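Local coordinates for ABC transporter substrate-binding protein (Rhizobium radiobacter, PDB 6TFX) that binds the opine mannopinic acid, probably as the periplasmic solute receptor that hands mannityl-opines to an ABC importer, at residues R29-Y34 and P481-I486; F42-A47 and F474-M480; Q179-A185 and S197-F203. One frame throughout, in Å; residues are numbered along the deposited sequence. Where two conformers were deposited one is given.

How the interactions relate
The three contacts are nested along the chain: interaction 1 closes the outermost loop, interaction 2 lies inside it, and interaction 3, a pairing of neighbouring strands, lies inside both. Interactions 1 and 2, with centres about 10 Å apart, both use the C-terminal run 474-486, with L485 packing against F474 and P44. Interaction 1 meets interaction 3 with centres about 13 Å apart, where L31 of helix 26-35 packs on Y201 and L183, and I486 on I199. Interactions 2 and 3 do not touch, their nearest atoms being about 11 Å apart. The C-terminal run thus returns to pack against N-terminal segments, and helix 26-35 connects this region to the opine through R29.

Interaction 1 (R29-Y34 and P481-I486); sequences RTLVSY and PSAPLI. With N72 ((2~{R})-2-[[(3~{R},4~{R},5~{S})-3,4,5,6-tetrakis(oxidanyl)-2-oxidanylidene-hexyl]amino]pentanedioic acid), chain C.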
loop_
_atom_site.group_PDB
_atom_site.type_symbol
_atom_site.label_atom_id
_atom_site.label_comp_id
_atom_site.label_asym_id
_atom_site.label_seq_id
_atom_site.Cartn_x
_atom_site.Cartn_y
_atom_site.Cartn_z
ATOM N N ARG A 29 4.462 6.676 -0.233
ATOM C CA ARG A 29 4.791 5.771 0.880
ATOM C C ARG A 29 6.301 5.446 0.896
ATOM O O ARG A 29 6.880 5.230 1.973
ATOM C CB ARG A 29 4.011 4.455 0.776
ATOM C CG ARG A 29 2.517 4.619 0.994
ATOM C CD ARG A 29 1.899 3.246 0.898
ATOM N NE ARG A 29 0.436 3.219 0.982
ATOM C CZ ARG A 29 -0.266 3.069 2.102
ATOM N NH1 ARG A 29 0.343 3.051 3.286
ATOM N NH2 ARG A 29 -1.583 2.962 2.053
ATOM N N THR A 30 6.916 5.344 -0.304
ATOM C CA THR A 30 8.352 5.027 -0.403
ATOM C C THR A 30 9.166 6.181 0.211
ATOM O O THR A 30 10.014 5.951 1.063
ATOM C CB THR A 30 8.768 4.787 -1.851
ATOM O OG1 THR A 30 8.010 3.699 -2.382
ATOM C CG2 THR A 30 10.273 4.455 -1.974
ATOM N N LEU A 31 8.874 7.426 -0.196
ATOM C CA LEU A 31 9.572 8.585 0.352
ATOM C C LEU A 31 9.386 8.650 1.866
ATOM O O LEU A 31 10.359 8.829 2.588
ATOM C CB LEU A 31 9.041 9.856 -0.320
ATOM C CG LEU A 31 9.526 10.019 -1.765
ATOM C CD1 LEU A 31 8.733 11.132 -2.498
ATOM C CD2 LEU A 31 11.011 10.364 -1.814
ATOM N N VAL A 32 8.141 8.451 2.357
ATOM C CA VAL A 32 7.858 8.456 3.795
ATOM C C VAL A 32 8.733 7.427 4.538
ATOM O O VAL A 32 9.243 7.722 5.623
ATOM C CB VAL A 32 6.335 8.234 3.978
ATOM C CG1 VAL A 32 5.975 7.679 5.344
ATOM C CG2 VAL A 32 5.593 9.543 3.695
ATOM N N SER A 33 8.937 6.233 3.928
ATOM C CA SER A 33 9.748 5.188 4.563
ATOM C C SER A 33 11.229 5.561 4.685
ATOM O O SER A 33 11.969 4.894 5.419
ATOM C CB SER A 33 9.609 3.857 3.830
ATOM O OG SER A 33 10.393 3.834 2.647
ATOM N N TYR A 34 11.671 6.598 3.951
ATOM C CA TYR A 34 13.089 7.024 4.040
ATOM C C TYR A 34 13.245 8.174 5.050
ATOM O O TYR A 34 14.338 8.391 5.573
ATOM C CB TYR A 34 13.575 7.545 2.678
ATOM C CG TYR A 34 13.564 6.536 1.534
ATOM C CD1 TYR A 34 13.230 5.200 1.753
ATOM C CD2 TYR A 34 13.757 6.946 0.220
ATOM C CE1 TYR A 34 13.160 4.286 0.701
ATOM C CE2 TYR A 34 13.710 6.040 -0.837
ATOM C CZ TYR A 34 13.422 4.707 -0.595
ATOM O OH TYR A 34 13.336 3.846 -1.674
ATOM N N PRO A 481 5.676 -1.039 1.532
ATOM C CA PRO A 481 5.194 -0.373 0.307
ATOM C C PRO A 481 5.490 -1.151 -1.004
ATOM O O PRO A 481 5.122 -0.663 -2.073
ATOM C CB PRO A 481 5.992 0.938 0.288
ATOM C CG PRO A 481 6.602 1.075 1.631
ATOM C CD PRO A 481 6.852 -0.327 2.066
ATOM N N SER A 482 6.180 -2.322 -0.940
ATOM C CA SER A 482 6.597 -3.142 -2.100
ATOM C C SER A 482 7.660 -2.413 -2.944
ATOM O O SER A 482 7.765 -2.621 -4.170
ATOM C CB SER A 482 5.403 -3.568 -2.962
ATOM O OG SER A 482 4.422 -4.239 -2.185
ATOM N N ALA A 483 8.474 -1.570 -2.268
ATOM C CA ALA A 483 9.512 -0.766 -2.903
ATOM C C ALA A 483 10.796 -0.873 -2.091
ATOM O O ALA A 483 10.742 -1.168 -0.893
ATOM C CB ALA A 483 9.073 0.686 -2.970
ATOM N N PRO A 484 11.956 -0.603 -2.700
ATOM C CA PRO A 484 13.212 -0.669 -1.929
ATOM C C PRO A 484 13.210 0.237 -0.701
ATOM O O PRO A 484 12.631 1.324 -0.705
ATOM C CB PRO A 484 14.263 -0.175 -2.925
ATOM C CG PRO A 484 13.681 -0.456 -4.279
ATOM C CD PRO A 484 12.203 -0.216 -4.102
ATOM N N LEU A 485 13.900 -0.223 0.343
ATOM C CA LEU A 485 14.077 0.542 1.562
ATOM C C LEU A 485 15.538 0.982 1.573
ATOM O O LEU A 485 16.451 0.141 1.618
ATOM C CB LEU A 485 13.765 -0.299 2.821
ATOM C CG LEU A 485 13.916 0.433 4.155
ATOM C CD1 LEU A 485 12.801 1.471 4.355
ATOM C CD2 LEU A 485 13.945 -0.550 5.309
ATOM N N ILE A 486 15.749 2.300 1.517
ATOM C CA ILE A 486 17.088 2.884 1.588
ATOM C C ILE A 486 17.267 3.321 3.044
ATOM O O ILE A 486 16.401 3.987 3.617
ATOM C CB ILE A 486 17.284 4.039 0.573
ATOM C CG1 ILE A 486 17.037 3.499 -0.864
ATOM C CG2 ILE A 486 18.691 4.635 0.706
ATOM C CD1 ILE A 486 16.859 4.552 -1.857
HETATM O OAB N72 C . -0.078 -3.867 -12.670
HETATM C CAF N72 C . -0.720 -3.539 -11.422
HETATM C CAG N72 C . -0.296 -2.198 -10.736
HETATM O OAC N72 C . 0.886 -1.668 -11.243
HETATM C CAH N72 C . -0.500 -2.263 -9.221
HETATM O OAM N72 C . -0.699 -3.456 -8.564
HETATM C CAI N72 C . 0.281 -1.715 -8.042
HETATM O OAD N72 C . 1.659 -1.664 -8.338
HETATM C CAJ N72 C . -0.367 -0.488 -7.449
HETATM O OAE N72 C . -1.604 -0.331 -7.615
HETATM C CAK N72 C . 0.497 0.573 -6.709
HETATM N N N72 C . 0.214 0.580 -5.294
HETATM C CA N72 C . -0.370 1.694 -4.649
HETATM C C N72 C . -0.978 2.779 -5.495
HETATM O O N72 C . -2.176 2.981 -5.943
HETATM C CB N72 C . -1.211 1.221 -3.461
HETATM C CG N72 C . -2.341 2.107 -2.935
HETATM C CD N72 C . -2.627 1.906 -1.445
HETATM O OE1 N72 C . -1.715 1.557 -0.629
HETATM O OE2 N72 C . -3.790 2.110 -1.031
HETATM O OXT N72 C . -0.021 3.560 -5.648
HETATM O O HOH W 1 14.658 4.292 5.741
HETATM O O HOH W 2 10.273 1.254 1.373
#
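P481 begins the contact by setting its CB against R29 CB, 4.1 Å away, on the near side of helix 26-35. Beyond that point the arginine chain runs extended from CG to NE and carries its guanidinium to the bound opine. There NE and NH2 both donate to OE1 of N72, in weak, bent bonds of 3.2 and 3.0 Å respectively. The same group is held from the protein side, NE by the carbonyl of T24 and NH1 by the hydroxyl of S143. A483 comes next and presses its CB to within 3.2 Å of T30 OG1, whose hydroxyl is engaged by T26 O. P484 gives its carbonyl oxygen to the helix: Y34 OH donates to P484 O over 2.8 Å, from 46° above the carbonyl plane. A water donates to that same oxygen and also to S33 OG, which in turn donates to T30 O on a lone pair in the carbonyl plane. With its first torsion at 78°, S33 OG is turned back to its own helix for this bond. L485 then brings CD1 to 3.8 Å from S33 OG. I486 completes the run, its CB standing over the centre of the Y34 ring, 4.1 Å from the centroid and 12° off the normal, in a CH-pi contact; T30 O lies above the opposite face, toward the rim. I486 CD1 reaches on to Y34 CE2, and a second water joins S33 O to I486 O. The tyrosine is therefore fixed by a bond at its hydroxyl and by contacts on both ring faces. Polar groups of the helix and loop are joined directly or through water within a mostly buried contact, next to an arginine whose positive charge probably helps to balance the opine carboxylate.

Interaction 2 (F42-A47 and F474-M480); sequences FAPGSA and FELKGSM
This is a loop-to-loop contact, partly buried, in which a type II turn from A43 to S46 lies against the irregular C-terminal run 474-480. Its centre is the carbonyl of G45. K477 N donates to G45 O over 2.9 Å in the carbonyl plane, on a lone pair, and G478 N donates to G45 O over the same length but from 56° above that plane, so two N-H groups grip one oxygen from different directions. Having no side chain, G45 also brings its CA to 3.3 Å from E475 O, in a CA-H...O contact. Aromatic contacts stand at both ends. P44 CB lies over one face of the F474 ring, 3.8 Å from its centroid, with the G45 backbone close by. The first torsion of F474, 45°, puts CG between the backbone N and the carbonyl carbon, from where the ring meets the proline. At the other end the first torsion of M480, -86°, lays CG over a face of the F42 ring, toward its rim, 3.7 Å from CZ, and the bend at the second torsion sets SD, which approaches the ring obliquely as a Met-aromatic contact and passes 3.6 Å from A47 O. A47 CB rests against the backbone of the other loop, 3.7 Å from S479 N. Three waters join the backbones: one donates to P44 O and E475 O, one links G45 N with G478 O, and one links S46 O with M480 N. Behind the C-terminal run lies strand 240-255: K477 and S479 form backbone hydrogen bonds with E246, and L476 packs on D243 and I245. A43 and P44 rest on E53 of strand 53-54, while M480 meets F142 in a loop that also touches R29.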
loop_
_atom_site.group_PDB
_atom_site.type_symbol
_atom_site.label_atom_id
_atom_site.label_comp_id
_atom_site.label_asym_id
_atom_site.label_seq_id
_atom_site.Cartn_x
_atom_site.Cartn_y
_atom_site.Cartn_z
ATOM N N PHE A 42 9.508 -2.799 11.106
ATOM C CA PHE A 42 9.761 -4.069 10.441
ATOM C C PHE A 42 11.303 -4.140 10.294
ATOM O O PHE A 42 11.965 -3.106 10.135
ATOM C CB PHE A 42 9.187 -4.011 9.024
ATOM C CG PHE A 42 7.697 -4.218 9.043
ATOM C CD1 PHE A 42 6.833 -3.152 9.284
ATOM C CD2 PHE A 42 7.156 -5.457 8.749
ATOM C CE1 PHE A 42 5.443 -3.356 9.321
ATOM C CE2 PHE A 42 5.768 -5.657 8.772
ATOM C CZ PHE A 42 4.928 -4.613 9.088
ATOM N N ALA A 43 11.882 -5.348 10.326
ATOM C CA ALA A 43 13.315 -5.443 10.086
ATOM C C ALA A 43 13.567 -4.967 8.661
ATOM O O ALA A 43 12.806 -5.337 7.751
ATOM C CB ALA A 43 13.759 -6.900 10.194
ATOM N N PRO A 44 14.635 -4.184 8.430
ATOM C CA PRO A 44 14.950 -3.775 7.049
ATOM C C PRO A 44 15.039 -5.010 6.141
ATOM O O PRO A 44 15.710 -6.009 6.478
ATOM C CB PRO A 44 16.300 -3.075 7.192
ATOM C CG PRO A 44 16.263 -2.511 8.614
ATOM C CD PRO A 44 15.595 -3.623 9.401
ATOM N N GLY A 45 14.317 -4.946 5.028
ATOM C CA GLY A 45 14.260 -6.045 4.072
ATOM C C GLY A 45 13.169 -7.068 4.322
ATOM O O GLY A 45 13.046 -8.032 3.561
ATOM N N SER A 46 12.344 -6.861 5.360
ATOM C CA SER A 46 11.207 -7.733 5.645
ATOM C C SER A 46 9.887 -6.959 5.619
ATOM O O SER A 46 9.827 -5.806 6.080
ATOM C CB SER A 46 11.342 -8.405 7.005
ATOM O OG SER A 46 10.228 -9.261 7.248
ATOM N N ALA A 47 8.823 -7.616 5.097
ATOM C CA ALA A 47 7.470 -7.063 5.123
ATOM C C ALA A 47 6.647 -7.915 6.089
ATOM O O ALA A 47 5.426 -7.784 6.107
ATOM C CB ALA A 47 6.832 -7.113 3.737
ATOM N N PHE A 474 21.342 -5.576 3.488
ATOM C CA PHE A 474 20.494 -6.673 3.991
ATOM C C PHE A 474 19.817 -7.308 2.769
ATOM O O PHE A 474 19.869 -6.756 1.671
ATOM C CB PHE A 474 19.406 -6.126 4.945
ATOM C CG PHE A 474 18.699 -4.887 4.444
ATOM C CD1 PHE A 474 17.635 -4.981 3.553
ATOM C CD2 PHE A 474 19.128 -3.619 4.833
ATOM C CE1 PHE A 474 17.007 -3.827 3.056
ATOM C CE2 PHE A 474 18.508 -2.468 4.329
ATOM C CZ PHE A 474 17.451 -2.584 3.450
ATOM N N GLU A 475 19.146 -8.420 2.972
ATOM C CA GLU A 475 18.435 -9.069 1.878
ATOM C C GLU A 475 17.079 -8.356 1.697
ATOM O O GLU A 475 16.283 -8.265 2.642
ATOM C CB GLU A 475 18.229 -10.544 2.218
ATOM C CG GLU A 475 17.373 -11.274 1.204
ATOM C CD GLU A 475 16.901 -12.628 1.694
ATOM O OE1 GLU A 475 16.740 -12.821 2.923
ATOM O OE2 GLU A 475 16.668 -13.498 0.830
ATOM N N LEU A 476 16.827 -7.853 0.493
ATOM C CA LEU A 476 15.561 -7.177 0.244
ATOM C C LEU A 476 14.524 -8.236 -0.139
ATOM O O LEU A 476 14.420 -8.591 -1.316
ATOM C CB LEU A 476 15.710 -6.090 -0.839
ATOM C CG LEU A 476 14.428 -5.319 -1.253
ATOM C CD1 LEU A 476 13.662 -4.709 -0.022
ATOM C CD2 LEU A 476 14.773 -4.238 -2.258
ATOM N N LYS A 477 13.833 -8.804 0.858
ATOM C CA LYS A 477 12.792 -9.791 0.567
ATOM C C LYS A 477 11.464 -9.048 0.397
ATOM O O LYS A 477 10.644 -9.398 -0.460
ATOM C CB LYS A 477 12.659 -10.788 1.725
ATOM C CG LYS A 477 11.810 -12.016 1.388
ATOM C CD LYS A 477 11.775 -13.011 2.546
ATOM C CE LYS A 477 10.983 -14.254 2.217
ATOM N NZ LYS A 477 9.550 -14.119 2.598
ATOM N N GLY A 478 11.242 -8.069 1.268
ATOM C CA GLY A 478 9.993 -7.325 1.250
ATOM C C GLY A 478 10.109 -5.990 1.950
ATOM O O GLY A 478 11.050 -5.758 2.716
ATOM N N SER A 479 9.137 -5.115 1.689
ATOM C CA SER A 479 9.046 -3.810 2.330
ATOM C C SER A 479 7.559 -3.554 2.256
ATOM O O SER A 479 6.959 -3.826 1.217
ATOM C CB SER A 479 9.787 -2.754 1.508
ATOM O OG SER A 479 9.920 -1.514 2.182
ATOM N N MET A 480 6.939 -3.062 3.329
ATOM C CA MET A 480 5.488 -2.884 3.289
ATOM C C MET A 480 4.973 -2.073 2.054
ATOM O O MET A 480 3.934 -2.479 1.501
ATOM C CB MET A 480 4.937 -2.356 4.603
ATOM C CG MET A 480 4.643 -3.471 5.611
ATOM S SD MET A 480 3.565 -4.855 5.087
ATOM C CE MET A 480 2.126 -3.939 4.398
HETATM O O HOH W 3 16.038 -8.805 5.626
HETATM O O HOH W 4 12.237 -3.493 3.907
HETATM O O HOH W 5 8.439 -3.353 5.765
#

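Interaction 3 (Q179-A185 and S197-F203); sequences QSVTLTA and SKISYRF
V181 CG2 and S180 N approach the F203 ring obliquely from the strand opposite, V181 CG2 3.7 Å from CZ and S180 N 3.5 Å from CD2, and F203 CE1 meets the edge of the Y201 ring, in plane. Y201 points its CG anti to the backbone N (chi1 -173°), which carries the ring away from strand 180-185 and lets its hydroxyl bond S27; its CB stays beside L183 CD1, 4.0 Å away, the two side chains pointing the same way. L183 and I199 continue this row through their CB atoms. Strands 180-185 and 198-203 run antiparallel, and six backbone hydrogen bonds join them. V181 with Y201 and L183 with I199 are hydrogen-bonded pairs, two bonds each, while F203 N to Q179 O (3.0 Å) and A185 N to S197 O close the ends. On the face of S180, T182, T184, K198 and S200 the character is polar: one water is hydrogen-bonded to S180 OG, T182 OG1 and S200 OG, and the aliphatic part of K198 crosses T182, CD to CG2 at 3.9 Å. S180 OG is also hydrogen-bonded to Q176 NE2. R202, also on that face, forms a salt bridge with E218 in the conformer given. In the mixed sheet, strand 180-185 is flanked by strand 170-176, against which Q179 and S180 form a classic beta bulge opposite Q176, and strand 198-203 by the parallel strand 5-10. Helix 26-35 packs on the apolar face, L31 on L183 and Y201, and S27 on F203.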
loop_
_atom_site.group_PDB
_atom_site.type_symbol
_atom_site.label_atom_id
_atom_site.label_comp_id
_atom_site.label_asym_id
_atom_site.label_seq_id
_atom_site.Cartn_x
_atom_site.Cartn_y
_atom_site.Cartn_z
ATOM N N GLN A 179 9.651 16.824 -11.193
ATOM C CA GLN A 179 10.964 16.393 -11.699
ATOM C C GLN A 179 11.671 15.461 -10.719
ATOM O O GLN A 179 12.108 14.370 -11.113
ATOM C CB GLN A 179 11.875 17.598 -12.012
ATOM C CG GLN A 179 11.315 18.531 -13.086
ATOM C CD GLN A 179 12.344 19.528 -13.567
ATOM O OE1 GLN A 179 13.262 19.185 -14.318
ATOM N NE2 GLN A 179 12.214 20.790 -13.168
ATOM N N SER A 180 11.813 15.899 -9.454
ATOM C CA SER A 180 12.519 15.113 -8.445
ATOM C C SER A 180 12.367 15.597 -7.020
ATOM O O SER A 180 11.953 16.727 -6.779
ATOM C CB SER A 180 14.016 15.066 -8.766
ATOM O OG SER A 180 14.648 16.341 -8.713
ATOM N N VAL A 181 12.754 14.734 -6.075
ATOM C CA VAL A 181 12.893 15.064 -4.671
ATOM C C VAL A 181 14.366 14.851 -4.359
ATOM O O VAL A 181 14.928 13.807 -4.722
ATOM C CB VAL A 181 12.015 14.208 -3.729
ATOM C CG1 VAL A 181 12.199 14.636 -2.281
ATOM C CG2 VAL A 181 10.554 14.291 -4.128
ATOM N N THR A 182 14.993 15.835 -3.694
ATOM C CA THR A 182 16.372 15.706 -3.272
ATOM C C THR A 182 16.347 15.431 -1.801
ATOM O O THR A 182 15.856 16.259 -1.013
ATOM C CB THR A 182 17.206 16.982 -3.566
ATOM O OG1 THR A 182 17.120 17.270 -4.960
ATOM C CG2 THR A 182 18.698 16.815 -3.170
ATOM N N LEU A 183 16.852 14.254 -1.414
ATOM C CA LEU A 183 16.975 13.908 -0.001
ATOM C C LEU A 183 18.448 13.901 0.383
ATOM O O LEU A 183 19.308 13.566 -0.442
ATOM C CB LEU A 183 16.357 12.540 0.309
ATOM C CG LEU A 183 14.850 12.392 -0.013
ATOM C CD1 LEU A 183 14.655 11.813 -1.403
ATOM C CD2 LEU A 183 14.169 11.525 1.024
ATOM N N THR A 184 18.750 14.304 1.624
ATOM C CA THR A 184 20.125 14.288 2.091
ATOM C C THR A 184 20.187 13.459 3.369
ATOM O O THR A 184 19.187 13.319 4.072
ATOM C CB THR A 184 20.659 15.709 2.307
ATOM O OG1 THR A 184 19.832 16.361 3.263
ATOM C CG2 THR A 184 20.712 16.515 1.026
ATOM N N ALA A 185 21.368 12.916 3.672
ATOM C CA ALA A 185 21.542 12.099 4.872
ATOM C C ALA A 185 21.280 12.929 6.112
ATOM O O ALA A 185 21.718 14.080 6.190
ATOM C CB ALA A 185 22.958 11.554 4.918
ATOM N N SER A 197 25.198 10.138 0.996
ATOM C CA SER A 197 25.062 11.542 1.376
ATOM C C SER A 197 23.806 12.148 0.771
ATOM O O SER A 197 23.238 13.075 1.349
ATOM C CB SER A 197 26.284 12.325 0.903
ATOM O OG SER A 197 26.359 12.214 -0.506
ATOM N N LYS A 198 23.355 11.612 -0.383
ATOM C CA LYS A 198 22.209 12.165 -1.100
ATOM C C LYS A 198 21.452 11.114 -1.895
ATOM O O LYS A 198 22.045 10.143 -2.371
ATOM C CB LYS A 198 22.726 13.256 -2.079
ATOM C CG LYS A 198 21.666 14.232 -2.598
ATOM C CD LYS A 198 22.279 15.303 -3.503
ATOM C CE LYS A 198 21.903 15.070 -4.937
ATOM N NZ LYS A 198 22.196 16.259 -5.784
ATOM N N ILE A 199 20.140 11.327 -2.039
ATOM C CA ILE A 199 19.261 10.534 -2.888
ATOM C C ILE A 199 18.595 11.520 -3.844
ATOM O O ILE A 199 17.995 12.500 -3.390
ATOM C CB ILE A 199 18.186 9.720 -2.126
ATOM C CG1 ILE A 199 18.824 8.757 -1.087
ATOM C CG2 ILE A 199 17.267 8.949 -3.107
ATOM C CD1 ILE A 199 17.793 8.227 -0.063
ATOM N N SER A 200 18.709 11.265 -5.150
ATOM C CA SER A 200 18.008 12.049 -6.172
ATOM C C SER A 200 16.878 11.120 -6.623
ATOM O O SER A 200 17.122 10.095 -7.268
ATOM C CB SER A 200 18.940 12.413 -7.328
ATOM O OG SER A 200 18.205 13.118 -8.321
ATOM N N TYR A 201 15.654 11.424 -6.178
ATOM C CA TYR A 201 14.465 10.605 -6.401
ATOM C C TYR A 201 13.736 11.221 -7.579
ATOM O O TYR A 201 13.084 12.256 -7.442
ATOM C CB TYR A 201 13.641 10.629 -5.117
ATOM C CG TYR A 201 12.450 9.701 -5.094
ATOM C CD1 TYR A 201 11.198 10.135 -5.515
ATOM C CD2 TYR A 201 12.554 8.418 -4.561
ATOM C CE1 TYR A 201 10.079 9.313 -5.425
ATOM C CE2 TYR A 201 11.432 7.591 -4.440
ATOM C CZ TYR A 201 10.201 8.034 -4.898
ATOM O OH TYR A 201 9.089 7.238 -4.797
ATOM N N ARG A 202 13.914 10.609 -8.749
ATOM C CA ARG A 202 13.420 11.127 -10.028
ATOM C C ARG A 202 12.065 10.595 -10.462
ATOM O O ARG A 202 11.874 9.376 -10.516
ATOM C CB ARG A 202 14.450 10.868 -11.131
ATOM C CG ARG A 202 15.744 11.663 -10.953
ATOM C CD ARG A 202 16.673 11.523 -12.150
ATOM N NE ARG A 202 16.083 12.044 -13.386
ATOM C CZ ARG A 202 16.510 11.736 -14.610
ATOM N NH1 ARG A 202 17.542 10.917 -14.776
ATOM N NH2 ARG A 202 15.906 12.244 -15.676
ATOM N N PHE A 203 11.164 11.519 -10.854
ATOM C CA PHE A 203 9.828 11.190 -11.352
ATOM C C PHE A 203 9.922 10.896 -12.840
ATOM O O PHE A 203 10.185 11.799 -13.647
ATOM C CB PHE A 203 8.851 12.335 -11.062
ATOM C CG PHE A 203 8.677 12.542 -9.576
ATOM C CD1 PHE A 203 8.142 11.538 -8.779
ATOM C CD2 PHE A 203 9.039 13.742 -8.977
ATOM C CE1 PHE A 203 7.991 11.724 -7.404
ATOM C CE2 PHE A 203 8.877 13.932 -7.606
ATOM C CZ PHE A 203 8.370 12.916 -6.825
HETATM O O HOH W 6 12.649 13.423 -13.566
HETATM O O HOH W 7 17.371 15.622 -7.175
#